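Local coordinates for protein bacterial regulatory proteins, TetR family (Nitrosomonas europaea, PDB 3NI7) that probably binds DNA through a helix-turn-helix domain and acts as a transcriptional regulator of the TetR family, here as a two-chain assembly, at residues 13-18 with 35-40; 23-28 with 53-58; 90-95 with 161-166; 8-13 with 59-64; 67-72 with 84-89. All blocks are in the same frame, centred on the assembly; numbering follows the deposited sequence.

Contact 1 (13-18 with 35-40); sequences VDTAVE and ARLAVS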
# COMPACT_ATOMS: atom_id res chain seq x y z
N VAL A 13 23.05 -14.28 3.89
CA VAL A 13 22.18 -13.22 3.42
C VAL A 13 22.96 -12.27 2.52
O VAL A 13 22.55 -12.01 1.38
CB VAL A 13 21.54 -12.43 4.57
CG1 VAL A 13 20.78 -11.30 4.01
CG2 VAL A 13 20.59 -13.31 5.38
N ASP A 14 24.09 -11.79 3.01
CA ASP A 14 24.93 -10.90 2.20
C ASP A 14 25.13 -11.52 0.85
O ASP A 14 24.98 -10.85 -0.17
CB ASP A 14 26.29 -10.69 2.83
CG ASP A 14 26.19 -9.93 4.13
OD1 ASP A 14 25.12 -9.37 4.43
OD2 ASP A 14 27.18 -9.90 4.87
N THR A 15 25.48 -12.79 0.85
CA THR A 15 25.86 -13.47 -0.37
C THR A 15 24.68 -13.52 -1.30
O THR A 15 24.79 -13.20 -2.49
CB THR A 15 26.34 -14.89 -0.06
OG1 THR A 15 27.65 -14.78 0.52
CG2 THR A 15 26.37 -15.77 -1.32
N ALA A 16 23.57 -13.92 -0.73
CA ALA A 16 22.31 -14.05 -1.46
C ALA A 16 22.01 -12.73 -2.16
O ALA A 16 21.52 -12.65 -3.30
CB ALA A 16 21.22 -14.36 -0.50
N VAL A 17 22.28 -11.68 -1.43
CA VAL A 17 21.83 -10.37 -1.83
C VAL A 17 22.75 -9.79 -2.93
O VAL A 17 22.27 -9.34 -3.99
CB VAL A 17 21.67 -9.53 -0.59
CG1 VAL A 17 22.51 -8.31 -0.65
CG2 VAL A 17 20.24 -9.24 -0.41
N GLU A 18 24.06 -9.88 -2.72
CA GLU A 18 25.01 -9.62 -3.79
C GLU A 18 24.69 -10.40 -5.07
O GLU A 18 24.51 -9.81 -6.12
CB GLU A 18 26.41 -9.88 -3.30
CG GLU A 18 26.88 -8.67 -2.52
CD GLU A 18 27.89 -8.95 -1.43
OE1 GLU A 18 29.10 -9.15 -1.77
OE2 GLU A 18 27.44 -8.94 -0.24
N ALA A 35 27.90 -22.11 -3.66
CA ALA A 35 29.02 -22.12 -4.58
C ALA A 35 29.79 -20.84 -4.27
O ALA A 35 30.97 -20.94 -3.94
CB ALA A 35 28.55 -22.18 -6.01
N ARG A 36 29.11 -19.72 -4.19
CA ARG A 36 29.73 -18.48 -3.91
C ARG A 36 30.47 -18.46 -2.61
O ARG A 36 31.45 -17.79 -2.48
CB ARG A 36 28.66 -17.44 -3.81
CG ARG A 36 28.90 -16.25 -4.65
CD ARG A 36 29.20 -15.08 -3.83
NE ARG A 36 28.92 -13.93 -4.65
CZ ARG A 36 28.72 -12.70 -4.23
NH1 ARG A 36 28.76 -12.41 -2.94
NH2 ARG A 36 28.50 -11.78 -5.13
N LEU A 37 29.96 -19.12 -1.60
CA LEU A 37 30.64 -19.07 -0.34
C LEU A 37 31.66 -20.14 -0.17
O LEU A 37 32.26 -20.23 0.92
CB LEU A 37 29.63 -19.26 0.75
CG LEU A 37 29.03 -17.97 1.24
CD1 LEU A 37 27.64 -18.27 1.69
CD2 LEU A 37 29.95 -17.49 2.36
N ALA A 38 31.80 -20.99 -1.21
CA ALA A 38 32.67 -22.17 -1.19
C ALA A 38 32.27 -23.10 -0.04
O ALA A 38 33.14 -23.60 0.67
CB ALA A 38 34.13 -21.76 -1.06
N VAL A 39 30.96 -23.33 0.15
CA VAL A 39 30.47 -24.38 1.07
C VAL A 39 29.41 -25.26 0.40
O VAL A 39 28.95 -24.95 -0.71
CB VAL A 39 29.85 -23.80 2.34
CG1 VAL A 39 30.86 -22.97 3.10
CG2 VAL A 39 28.57 -23.01 2.01
N SER A 40 29.02 -26.34 1.09
CA SER A 40 28.05 -27.31 0.55
C SER A 40 26.61 -26.87 0.74
O SER A 40 26.26 -26.33 1.78
CB SER A 40 28.18 -28.58 1.31
OG SER A 40 27.91 -28.26 2.64

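Contact 2 (23-28 with 53-58); sequences TSWEAV and ELIDAW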
# COMPACT_ATOMS: atom_id res chain seq x y z
N THR A 23 22.69 -10.41 -10.89
CA THR A 23 21.78 -11.10 -11.80
C THR A 23 20.35 -10.67 -11.65
O THR A 23 19.92 -9.78 -12.35
CB THR A 23 21.92 -12.62 -11.63
OG1 THR A 23 21.56 -12.99 -10.30
CG2 THR A 23 23.31 -12.94 -11.85
N SER A 24 19.61 -11.34 -10.79
CA SER A 24 18.35 -10.85 -10.27
C SER A 24 18.07 -11.71 -9.04
O SER A 24 18.83 -12.60 -8.70
CB SER A 24 17.17 -10.93 -11.25
OG SER A 24 16.97 -12.23 -11.72
N TRP A 25 16.99 -11.40 -8.35
CA TRP A 25 16.50 -12.17 -7.23
C TRP A 25 15.97 -13.51 -7.74
O TRP A 25 16.45 -14.60 -7.33
CB TRP A 25 15.40 -11.39 -6.50
CG TRP A 25 14.75 -12.14 -5.45
CD1 TRP A 25 13.46 -12.54 -5.41
CD2 TRP A 25 15.37 -12.63 -4.28
NE1 TRP A 25 13.23 -13.25 -4.26
CE2 TRP A 25 14.40 -13.33 -3.56
CE3 TRP A 25 16.67 -12.55 -3.76
CZ2 TRP A 25 14.68 -13.95 -2.35
CZ3 TRP A 25 16.95 -13.17 -2.56
CH2 TRP A 25 15.97 -13.86 -1.87
N GLU A 26 14.99 -13.45 -8.66
CA GLU A 26 14.44 -14.66 -9.29
C GLU A 26 15.50 -15.69 -9.66
O GLU A 26 15.33 -16.87 -9.40
CB GLU A 26 13.68 -14.32 -10.55
CG GLU A 26 13.07 -15.51 -11.24
CD GLU A 26 13.25 -15.46 -12.74
OE1 GLU A 26 12.94 -14.39 -13.35
OE2 GLU A 26 13.70 -16.50 -13.29
N ALA A 27 16.60 -15.22 -10.23
CA ALA A 27 17.72 -16.08 -10.62
C ALA A 27 18.47 -16.74 -9.45
O ALA A 27 19.27 -17.70 -9.66
CB ALA A 27 18.70 -15.27 -11.44
N VAL A 28 18.22 -16.26 -8.23
CA VAL A 28 19.04 -16.71 -7.11
C VAL A 28 18.63 -18.09 -6.61
O VAL A 28 17.48 -18.29 -6.20
CB VAL A 28 18.94 -15.78 -5.90
CG1 VAL A 28 19.63 -16.44 -4.71
CG2 VAL A 28 19.54 -14.44 -6.20
N GLU A 53 12.73 -17.76 3.18
CA GLU A 53 13.31 -17.61 4.52
C GLU A 53 14.34 -16.50 4.52
O GLU A 53 14.53 -15.88 5.55
CB GLU A 53 13.91 -18.93 5.03
CG GLU A 53 12.84 -19.93 5.46
CD GLU A 53 13.41 -21.28 5.96
OE1 GLU A 53 14.66 -21.42 6.13
OE2 GLU A 53 12.59 -22.23 6.17
N LEU A 54 14.98 -16.27 3.37
CA LEU A 54 15.99 -15.20 3.22
C LEU A 54 15.40 -13.76 3.23
O LEU A 54 15.97 -12.81 3.78
CB LEU A 54 16.79 -15.43 1.93
CG LEU A 54 17.68 -16.69 1.82
CD1 LEU A 54 17.80 -17.13 0.37
CD2 LEU A 54 19.04 -16.40 2.39
N ILE A 55 14.25 -13.62 2.58
CA ILE A 55 13.53 -12.39 2.59
C ILE A 55 13.27 -12.02 4.04
O ILE A 55 13.59 -10.88 4.49
CB ILE A 55 12.22 -12.47 1.79
CG1 ILE A 55 12.52 -12.94 0.36
CG2 ILE A 55 11.50 -11.06 1.80
CD1 ILE A 55 11.38 -12.82 -0.60
N ASP A 56 12.73 -12.97 4.79
CA ASP A 56 12.58 -12.77 6.22
C ASP A 56 13.83 -12.19 6.86
O ASP A 56 13.75 -11.10 7.46
CB ASP A 56 12.20 -14.07 6.93
CG ASP A 56 10.75 -14.10 7.29
OD1 ASP A 56 10.16 -12.99 7.25
OD2 ASP A 56 10.21 -15.20 7.62
N ALA A 57 14.97 -12.91 6.73
CA ALA A 57 16.22 -12.45 7.35
C ALA A 57 16.62 -11.00 6.91
O ALA A 57 17.16 -10.20 7.70
CB ALA A 57 17.29 -13.36 7.07
N TRP A 58 16.31 -10.67 5.66
CA TRP A 58 16.64 -9.36 5.14
C TRP A 58 15.84 -8.26 5.88
O TRP A 58 16.37 -7.22 6.30
CB TRP A 58 16.31 -9.30 3.64
CG TRP A 58 16.78 -8.07 2.95
CD1 TRP A 58 16.03 -7.19 2.28
CD2 TRP A 58 18.12 -7.60 2.87
NE1 TRP A 58 16.81 -6.19 1.75
CE2 TRP A 58 18.11 -6.42 2.12
CE3 TRP A 58 19.35 -8.08 3.35
CZ2 TRP A 58 19.23 -5.71 1.85
CZ3 TRP A 58 20.47 -7.37 3.09
CH2 TRP A 58 20.41 -6.20 2.35

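Contact 3 (90-95 with 161-166); sequences IWLDAL and FFWMRD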
# COMPACT_ATOMS: atom_id res chain seq x y z
N ILE A 90 15.87 4.76 9.11
CA ILE A 90 16.86 3.70 9.41
C ILE A 90 16.44 2.41 8.74
O ILE A 90 17.21 1.71 8.12
CB ILE A 90 16.97 3.40 10.91
CG1 ILE A 90 17.61 4.55 11.66
CG2 ILE A 90 17.86 2.24 11.10
CD1 ILE A 90 19.10 4.61 11.48
N TRP A 91 15.18 2.10 8.84
CA TRP A 91 14.70 0.88 8.23
C TRP A 91 14.96 0.93 6.73
O TRP A 91 15.45 -0.03 6.14
CB TRP A 91 13.20 0.76 8.50
CG TRP A 91 12.62 -0.54 8.30
CD1 TRP A 91 12.79 -1.61 9.08
CD2 TRP A 91 11.69 -0.90 7.29
NE1 TRP A 91 12.04 -2.67 8.61
CE2 TRP A 91 11.36 -2.26 7.50
CE3 TRP A 91 11.09 -0.22 6.22
CZ2 TRP A 91 10.49 -2.96 6.68
CZ3 TRP A 91 10.23 -0.89 5.39
CH2 TRP A 91 9.94 -2.27 5.62
N LEU A 92 14.63 2.05 6.08
CA LEU A 92 14.78 2.08 4.62
C LEU A 92 16.23 2.17 4.17
O LEU A 92 16.60 1.59 3.15
CB LEU A 92 13.94 3.15 4.01
CG LEU A 92 12.44 2.82 4.06
CD1 LEU A 92 11.62 4.12 4.13
CD2 LEU A 92 12.03 1.99 2.87
N ASP A 93 17.05 2.83 4.97
CA ASP A 93 18.48 2.85 4.72
C ASP A 93 19.07 1.43 4.82
O ASP A 93 19.86 0.99 3.98
CB ASP A 93 19.17 3.81 5.68
CG ASP A 93 18.94 5.27 5.31
OD1 ASP A 93 18.24 5.56 4.31
OD2 ASP A 93 19.46 6.15 6.04
N ALA A 94 18.67 0.71 5.86
CA ALA A 94 19.06 -0.64 6.01
C ALA A 94 18.76 -1.41 4.71
O ALA A 94 19.65 -2.06 4.09
CB ALA A 94 18.35 -1.24 7.16
N LEU A 95 17.51 -1.34 4.29
CA LEU A 95 17.11 -2.04 3.06
C LEU A 95 17.84 -1.48 1.88
O LEU A 95 18.13 -2.18 0.92
CB LEU A 95 15.60 -1.89 2.81
CG LEU A 95 14.73 -2.50 3.93
CD1 LEU A 95 13.22 -2.26 3.77
CD2 LEU A 95 15.00 -3.97 4.02
N PHE A 161 6.63 2.09 -0.87
CA PHE A 161 6.50 1.88 -2.29
C PHE A 161 7.09 3.01 -3.11
O PHE A 161 7.76 2.74 -4.12
CB PHE A 161 5.06 1.56 -2.65
CG PHE A 161 4.75 0.07 -2.48
CD1 PHE A 161 4.89 -0.81 -3.56
CD2 PHE A 161 4.42 -0.46 -1.22
CE1 PHE A 161 4.65 -2.18 -3.40
CE2 PHE A 161 4.17 -1.82 -1.05
CZ PHE A 161 4.28 -2.68 -2.13
N PHE A 162 6.93 4.25 -2.64
CA PHE A 162 7.57 5.42 -3.26
C PHE A 162 9.11 5.33 -3.19
O PHE A 162 9.80 5.64 -4.15
CB PHE A 162 7.08 6.71 -2.58
CG PHE A 162 7.74 7.97 -3.05
CD1 PHE A 162 7.15 8.73 -4.04
CD2 PHE A 162 8.95 8.39 -2.51
CE1 PHE A 162 7.77 9.94 -4.50
CE2 PHE A 162 9.60 9.59 -2.96
CZ PHE A 162 8.99 10.35 -3.95
N TRP A 163 9.64 4.91 -2.05
CA TRP A 163 11.09 4.78 -1.83
C TRP A 163 11.76 3.79 -2.78
O TRP A 163 12.94 3.94 -3.15
CB TRP A 163 11.34 4.30 -0.41
CG TRP A 163 12.67 3.71 -0.12
CD1 TRP A 163 13.77 4.36 0.36
CD2 TRP A 163 13.01 2.34 -0.19
NE1 TRP A 163 14.79 3.48 0.57
CE2 TRP A 163 14.35 2.22 0.25
CE3 TRP A 163 12.30 1.19 -0.58
CZ2 TRP A 163 15.01 1.00 0.28
CZ3 TRP A 163 12.96 -0.02 -0.55
CH2 TRP A 163 14.31 -0.11 -0.12
N MSE A 164 10.99 2.79 -3.14
CA MSE A 164 11.48 1.75 -4.00
C MSE A 164 12.09 2.30 -5.26
O MSE A 164 13.21 1.93 -5.63
CB MSE A 164 10.37 0.78 -4.36
CG MSE A 164 9.94 -0.12 -3.17
SE MSE A 164 8.76 -1.60 -3.71
CE MSE A 164 7.98 -0.87 -5.37
N ARG A 165 11.34 3.18 -5.92
CA ARG A 165 11.75 3.73 -7.20
C ARG A 165 12.22 5.19 -7.04
O ARG A 165 12.16 5.96 -8.00
CB ARG A 165 10.60 3.63 -8.20
N ASP A 166 12.70 5.56 -5.85
CA ASP A 166 13.34 6.87 -5.67
C ASP A 166 14.81 6.74 -5.97
O ASP A 166 15.59 6.28 -5.15
CB ASP A 166 13.12 7.42 -4.26
CG ASP A 166 13.90 8.72 -4.00
OD1 ASP A 166 14.30 9.37 -4.97
OD2 ASP A 166 14.12 9.10 -2.82

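Contact 4 (8-13 with 59-64); sequences MRDAIV and FDRADS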
# COMPACT_ATOMS: atom_id res chain seq x y z
N MSE A 8 27.71 -16.61 10.22
CA MSE A 8 27.45 -17.49 9.10
C MSE A 8 26.07 -17.20 8.50
O MSE A 8 25.92 -17.13 7.28
CB MSE A 8 27.62 -18.96 9.54
CG MSE A 8 27.43 -19.99 8.42
SE MSE A 8 28.68 -19.77 6.93
CE MSE A 8 30.36 -20.47 7.71
N ARG A 9 25.05 -17.04 9.33
CA ARG A 9 23.73 -16.72 8.79
C ARG A 9 23.81 -15.44 7.95
O ARG A 9 23.28 -15.37 6.84
CB ARG A 9 22.70 -16.54 9.90
CG ARG A 9 21.24 -16.38 9.36
CD ARG A 9 20.16 -16.28 10.47
NE ARG A 9 19.94 -17.56 11.13
N ASP A 10 24.49 -14.44 8.50
CA ASP A 10 24.59 -13.13 7.89
C ASP A 10 25.35 -13.14 6.55
O ASP A 10 24.97 -12.41 5.59
CB ASP A 10 25.28 -12.18 8.86
CG ASP A 10 24.45 -11.91 10.11
OD1 ASP A 10 23.28 -12.40 10.23
OD2 ASP A 10 24.94 -11.17 11.00
N ALA A 11 26.42 -13.94 6.52
CA ALA A 11 27.22 -14.12 5.32
C ALA A 11 26.39 -14.74 4.19
O ALA A 11 26.56 -14.41 3.01
CB ALA A 11 28.37 -14.93 5.62
N ILE A 12 25.46 -15.61 4.57
CA ILE A 12 24.53 -16.17 3.60
C ILE A 12 23.70 -15.03 3.03
O ILE A 12 23.68 -14.80 1.83
CB ILE A 12 23.60 -17.28 4.23
CG1 ILE A 12 24.42 -18.50 4.65
CG2 ILE A 12 22.51 -17.73 3.26
CD1 ILE A 12 23.79 -19.25 5.82
N VAL A 13 23.05 -14.28 3.89
CA VAL A 13 22.18 -13.22 3.42
C VAL A 13 22.96 -12.27 2.52
O VAL A 13 22.55 -12.01 1.38
CB VAL A 13 21.54 -12.43 4.57
CG1 VAL A 13 20.78 -11.30 4.01
CG2 VAL A 13 20.59 -13.31 5.38
N PHE A 59 14.54 -8.51 6.00
CA PHE A 59 13.67 -7.57 6.67
C PHE A 59 13.90 -7.60 8.18
O PHE A 59 13.73 -6.60 8.83
CB PHE A 59 12.23 -7.85 6.29
CG PHE A 59 11.90 -7.39 4.91
CD1 PHE A 59 12.03 -8.21 3.83
CD2 PHE A 59 11.47 -6.13 4.69
CE1 PHE A 59 11.73 -7.76 2.53
CE2 PHE A 59 11.19 -5.69 3.41
CZ PHE A 59 11.33 -6.53 2.33
N ASP A 60 14.36 -8.70 8.74
CA ASP A 60 14.73 -8.67 10.14
C ASP A 60 15.98 -7.88 10.36
O ASP A 60 16.19 -7.30 11.42
CB ASP A 60 14.89 -10.06 10.69
CG ASP A 60 13.59 -10.62 11.13
OD1 ASP A 60 12.71 -9.78 11.53
OD2 ASP A 60 13.44 -11.86 11.09
N ARG A 61 16.84 -7.86 9.36
CA ARG A 61 18.06 -7.12 9.53
C ARG A 61 17.73 -5.63 9.69
O ARG A 61 18.28 -4.95 10.57
CB ARG A 61 19.04 -7.38 8.38
CG ARG A 61 20.34 -6.68 8.60
CD ARG A 61 21.29 -7.01 7.56
NE ARG A 61 21.69 -8.38 7.69
CZ ARG A 61 22.65 -8.93 6.98
NH1 ARG A 61 23.29 -8.21 6.06
NH2 ARG A 61 22.94 -10.25 7.16
N ALA A 62 16.83 -5.13 8.84
CA ALA A 62 16.33 -3.73 8.96
C ALA A 62 15.71 -3.50 10.35
O ALA A 62 16.19 -2.67 11.13
CB ALA A 62 15.31 -3.47 7.89
N ASP A 63 14.79 -4.36 10.73
CA ASP A 63 14.09 -4.16 11.98
C ASP A 63 15.10 -4.02 13.11
O ASP A 63 14.87 -3.28 14.06
CB ASP A 63 13.14 -5.32 12.26
CG ASP A 63 12.00 -5.40 11.26
OD1 ASP A 63 11.89 -4.48 10.42
OD2 ASP A 63 11.22 -6.37 11.32
N SER A 64 16.22 -4.74 13.04
CA SER A 64 17.16 -4.67 14.15
C SER A 64 17.99 -3.39 14.11
O SER A 64 18.42 -2.90 15.15
CB SER A 64 18.10 -5.85 14.13
OG SER A 64 19.23 -5.40 13.41

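Contact 5 (67-72 with 84-89); sequences LKEAES and IHHLIM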
# COMPACT_ATOMS: atom_id res chain seq x y z
N LEU A 67 15.88 -1.19 15.77
CA LEU A 67 15.86 -1.45 17.21
C LEU A 67 17.05 -0.83 17.92
O LEU A 67 16.89 -0.28 19.00
CB LEU A 67 15.84 -2.95 17.47
CG LEU A 67 15.88 -3.41 18.93
CD1 LEU A 67 14.68 -2.85 19.65
CD2 LEU A 67 15.94 -4.93 19.09
N LYS A 68 18.24 -0.94 17.32
CA LYS A 68 19.48 -0.39 17.90
C LYS A 68 19.32 1.11 18.04
O LYS A 68 19.65 1.72 19.06
CB LYS A 68 20.71 -0.71 17.05
N GLU A 69 18.76 1.70 17.01
CA GLU A 69 18.44 3.12 17.07
C GLU A 69 17.50 3.42 18.22
O GLU A 69 17.75 4.33 19.02
CB GLU A 69 17.82 3.61 15.75
CG GLU A 69 17.90 5.13 15.55
CD GLU A 69 19.33 5.66 15.60
OE1 GLU A 69 19.55 6.79 16.14
OE2 GLU A 69 20.23 4.90 15.10
N ALA A 70 16.41 2.64 18.32
CA ALA A 70 15.34 2.93 19.28
C ALA A 70 15.76 2.93 20.73
O ALA A 70 14.97 3.29 21.59
CB ALA A 70 14.20 1.98 19.08
N GLU A 71 16.99 2.53 21.02
CA GLU A 71 17.50 2.49 22.40
C GLU A 71 18.79 3.29 22.59
O GLU A 71 19.40 3.24 23.67
CB GLU A 71 17.71 1.04 22.84
CG GLU A 71 18.53 0.22 21.86
CD GLU A 71 18.88 -1.19 22.35
OE1 GLU A 71 19.36 -2.00 21.51
OE2 GLU A 71 18.67 -1.52 23.55
N SER A 72 19.22 4.00 21.55
CA SER A 72 20.38 4.90 21.68
C SER A 72 19.95 6.12 22.51
O SER A 72 18.81 6.57 22.43
CB SER A 72 20.92 5.33 20.30
OG SER A 72 19.97 6.13 19.59
N ILE A 84 9.42 8.86 14.80
CA ILE A 84 8.89 8.00 13.78
C ILE A 84 9.59 8.17 12.46
O ILE A 84 9.85 7.20 11.81
CB ILE A 84 7.43 8.27 13.54
CG1 ILE A 84 6.64 7.85 14.78
CG2 ILE A 84 6.97 7.50 12.33
CD1 ILE A 84 5.22 8.36 14.85
N HIS A 85 9.87 9.41 12.04
CA HIS A 85 10.59 9.64 10.76
C HIS A 85 11.99 9.04 10.82
O HIS A 85 12.51 8.52 9.84
CB HIS A 85 10.66 11.12 10.48
CG HIS A 85 11.37 11.48 9.20
ND1 HIS A 85 12.69 11.84 9.17
CD2 HIS A 85 10.90 11.60 7.93
CE1 HIS A 85 13.02 12.14 7.92
NE2 HIS A 85 11.95 12.02 7.16
N HIS A 86 12.61 9.12 11.98
CA HIS A 86 13.95 8.65 12.09
C HIS A 86 14.00 7.11 11.97
O HIS A 86 14.83 6.55 11.24
CB HIS A 86 14.55 9.12 13.39
CG HIS A 86 16.03 9.03 13.41
ND1 HIS A 86 16.70 7.84 13.15
CD2 HIS A 86 16.98 9.98 13.59
CE1 HIS A 86 18.01 8.06 13.19
NE2 HIS A 86 18.21 9.34 13.46
N LEU A 87 13.12 6.42 12.69
CA LEU A 87 13.11 4.97 12.63
C LEU A 87 12.77 4.48 11.24
O LEU A 87 13.34 3.51 10.79
CB LEU A 87 12.08 4.39 13.60
CG LEU A 87 12.28 4.76 15.07
CD1 LEU A 87 11.03 4.39 15.88
CD2 LEU A 87 13.57 4.10 15.58
N ILE A 88 11.83 5.11 10.56
CA ILE A 88 11.43 4.56 9.27
C ILE A 88 12.60 4.71 8.34
O ILE A 88 12.97 3.78 7.58
CB ILE A 88 10.17 5.20 8.69
CG1 ILE A 88 8.94 4.83 9.55
CG2 ILE A 88 9.94 4.66 7.29
CD1 ILE A 88 7.65 5.66 9.18
N MSE A 89 13.26 5.84 8.46
CA MSE A 89 14.41 6.07 7.61
C MSE A 89 15.52 5.05 7.86
O MSE A 89 16.01 4.48 6.90
CB MSE A 89 14.91 7.53 7.71
CG MSE A 89 14.03 8.56 6.97
SE MSE A 89 13.30 7.96 5.22
CE MSE A 89 14.95 7.39 4.26

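Contact 1 (13-18 with 35-40)
The guanidinium of R36 has the backbone O of T15 over one face, toward its rim, and the carboxylate carbon of E18 at its edge, in plane. E18 CB lies obliquely to the group, 3.4 Å from R36 NH2. The carboxylate is turned 69° out of the guanidinium plane, so the salt bridge is not the flat, two-pronged kind: E18 OE1 meets R36 NH1 at 3.5 Å in a weak hydrogen bond. Behind the charges, the aliphatic part of R36 runs past T15, whose CG2 is 3.8 Å from R36 CB. T15 OG1 sits beside its own backbone N (chi1 -74°), which leaves CG2 anti to it; OG1 bonds back to the carbonyl of A11 and lies 3.5 Å from L37 CG. Threonine suits this place because its own helix satisfies the hydroxyl while its methyl packs on the arginine chain. Segment 35-40 lies in the predicted helix-turn-helix, running from the end of helix 30-36 into the turn, where A38, with positive phi, closes a Schellman motif. S40 then N-caps the following helix through E43 N. The charge pair, long and at the rim, probably adds only a modest attraction, and T15 packs against both R36 and L37.

Contact 2 (23-28 with 53-58)
Apolar contacts carry this junction, in which W25 reaches from the loop after helix 7-22 to L54 and I55 on helix 51-69. The far end of the six-membered ring does the touching. W25 CZ2 is 3.6 Å from I55 CG1, which approaches obliquely, while W25 CH2 lies 4.2 Å from L54 CB, a carbon near the ring plane at its edge. The indole is swung out toward the helix because its CG stands anti to the backbone N (chi1 174°). On I55 the CG1 branch, beside the backbone N, turns its end to the tryptophan, and CD1 follows at 3.9 Å from W25 CZ2. Helix 99-108 joins in through M105, which touches both W25 and I55.

Polar bonds shape the loop, and K51 of helix 51-69 adds to them. V28 N donates to W25 O at 2.6 Å, closing a type I turn, and A27 N makes a weak bond to S24 OG. K51 makes a cation-pi contact to the W25 ring and also bonds the W25 carbonyl. A broad aromatic side chain suits a loop whose CA of W25 is 10.3 Å from the CA of I55. Apolar contact probably does much to hold the loop against helix 51-69 in the predicted DNA-binding domain, while the lysine ties down its backbone.

Contact 3 (90-95 with 161-166)
L92 lays its CD2 methyl over one face of the W163 indole, a CH-pi contact inside the all-helical C-terminal domain that TetR-family regulators place behind their helix-turn-helix. Here helix 80-96 meets the last turn of helix 149-164. The methyl stands 3.4 Å from the centroid of the five-membered ring and 19° off the ring normal, so it sits nearly above that ring. The two side chains slide past each other in opposite directions: leucine reaches toward the root of the tryptophan, and the indole reaches along helix 80-96 from L92 toward L95. Its direction is set at W163 by a CG anti to the backbone N (chi1 162°). The six-membered ring therefore extends one turn further, to L95, whose CB approaches obliquely, 3.7 Å from W163 CH2. Leucines at i and i+3 suit this place, since they give one side of a helix the apolar carbons that a long flat ring can lie along.

All three residues are buried. T174 of helix 172-187 and R99 also touch W163, and F160 packs on both leucines, placing the indole among several helices. The ring passes close to the helix backbone as well: W163 CZ2 comes within 3.3 Å of the carbonyl O of L92.

Contact 4 (8-13 with 59-64)
R61 sends its guanidinium from helix 51-69 across to helix 7-22, where D10 and V13 receive it. The closer part of the contact is made at a single nitrogen. R61 NH2 lies 3.4 Å from the backbone O of D10, near the guanidinium plane and at its edge, in a weak hydrogen bond with an N-H...O angle of 159°. V13 comes over a face instead: its CG1 methyl is 3.9 Å above the guanidinium plane of R61, displaced toward the rim, and its CB is 3.7 Å from R61 NH2. The arginine gets there with an extended chain that bends only at chi3 (-69°), enough length for two helices whose nearest CA atoms, those of D10 and R61, are 9.0 Å apart.

The looser part is the carboxylate of D10, which remains partly exposed. D10 OD1 is 3.8 Å from R61 NH2, a long salt bridge, and the two planes are 69° apart. The stronger partner of the arginine is D14, one turn further along helix 7-22, which forms a salt bridge to R61 NH1. Arginine suits the place because its two terminal nitrogens can serve a backbone carbonyl and a carboxylate at once. The chemistry implies that one positive group bridges successive turns of helix 7-22, probably favoured by two nearby acidic residues, and so ties that helix to helix 51-69, which continues from the predicted DNA-binding domain.

Contact 5 (67-72 with 84-89)
E69 leaves helix 51-69 toward helix 80-96, and its CB meets L87 first, 4.3 Å from that residue's CD2. The next atom, CG, is anti to the backbone N (chi1 -160°), which carries the chain over to H86: E69 CG lies 3.8 Å from H86 ND1. A bend at chi2 (57°) then turns the carboxylate along the imidazole, so that E69 CD is 3.6 Å from H86 CE1. At the tip, E69 OE1 is likewise 3.6 Å from H86 CE1, approaching obliquely; the nearest ring atom is thus a carbon, and the pair is in close approach without a hydrogen bond. The carboxylate and ring planes differ by just 16°, although the two side chains as wholes cross at about a right angle.

These residues belong to two consecutive helices running in roughly opposite directions, at the end of helix 51-69 remote from the helix-turn-helix. A type I turn from E69 to S72 finishes the segment: E69 O accepts from S72 N and, at 2.9 Å, from S72 OG, which lies in the carbonyl plane on a lone pair. Serine suits this turn because its short hydroxyl can fold back on that carbonyl. On the apolar side, A70 is small enough to admit the leucine, its CB 4.1 Å from L87 CD2, with W131 of helix 115-135 also touching A70.

Helix 51-69 runs through most of this arrangement, meeting its partners in contacts 2, 4 and 5 from its first turns to its last; contacts 2 and 5 lie about 25 Å apart between centres, on opposite sides of the chain's centre. Contacts 1 and 4 share helix 7-22 and V13 and touch each other. Along the chain contacts 1 and 2 interlock, their segments alternating; both close before contact 5 opens on the end of helix 51-69, and contact 3 comes last, opening on helix 80-96. Contact 3 touches contact 2 through L95 and W58, and contact 4 through W91 and D63. As in other TetR-family regulators, such a continuous helix could carry changes between the predicted DNA-binding part and the C-terminal helices.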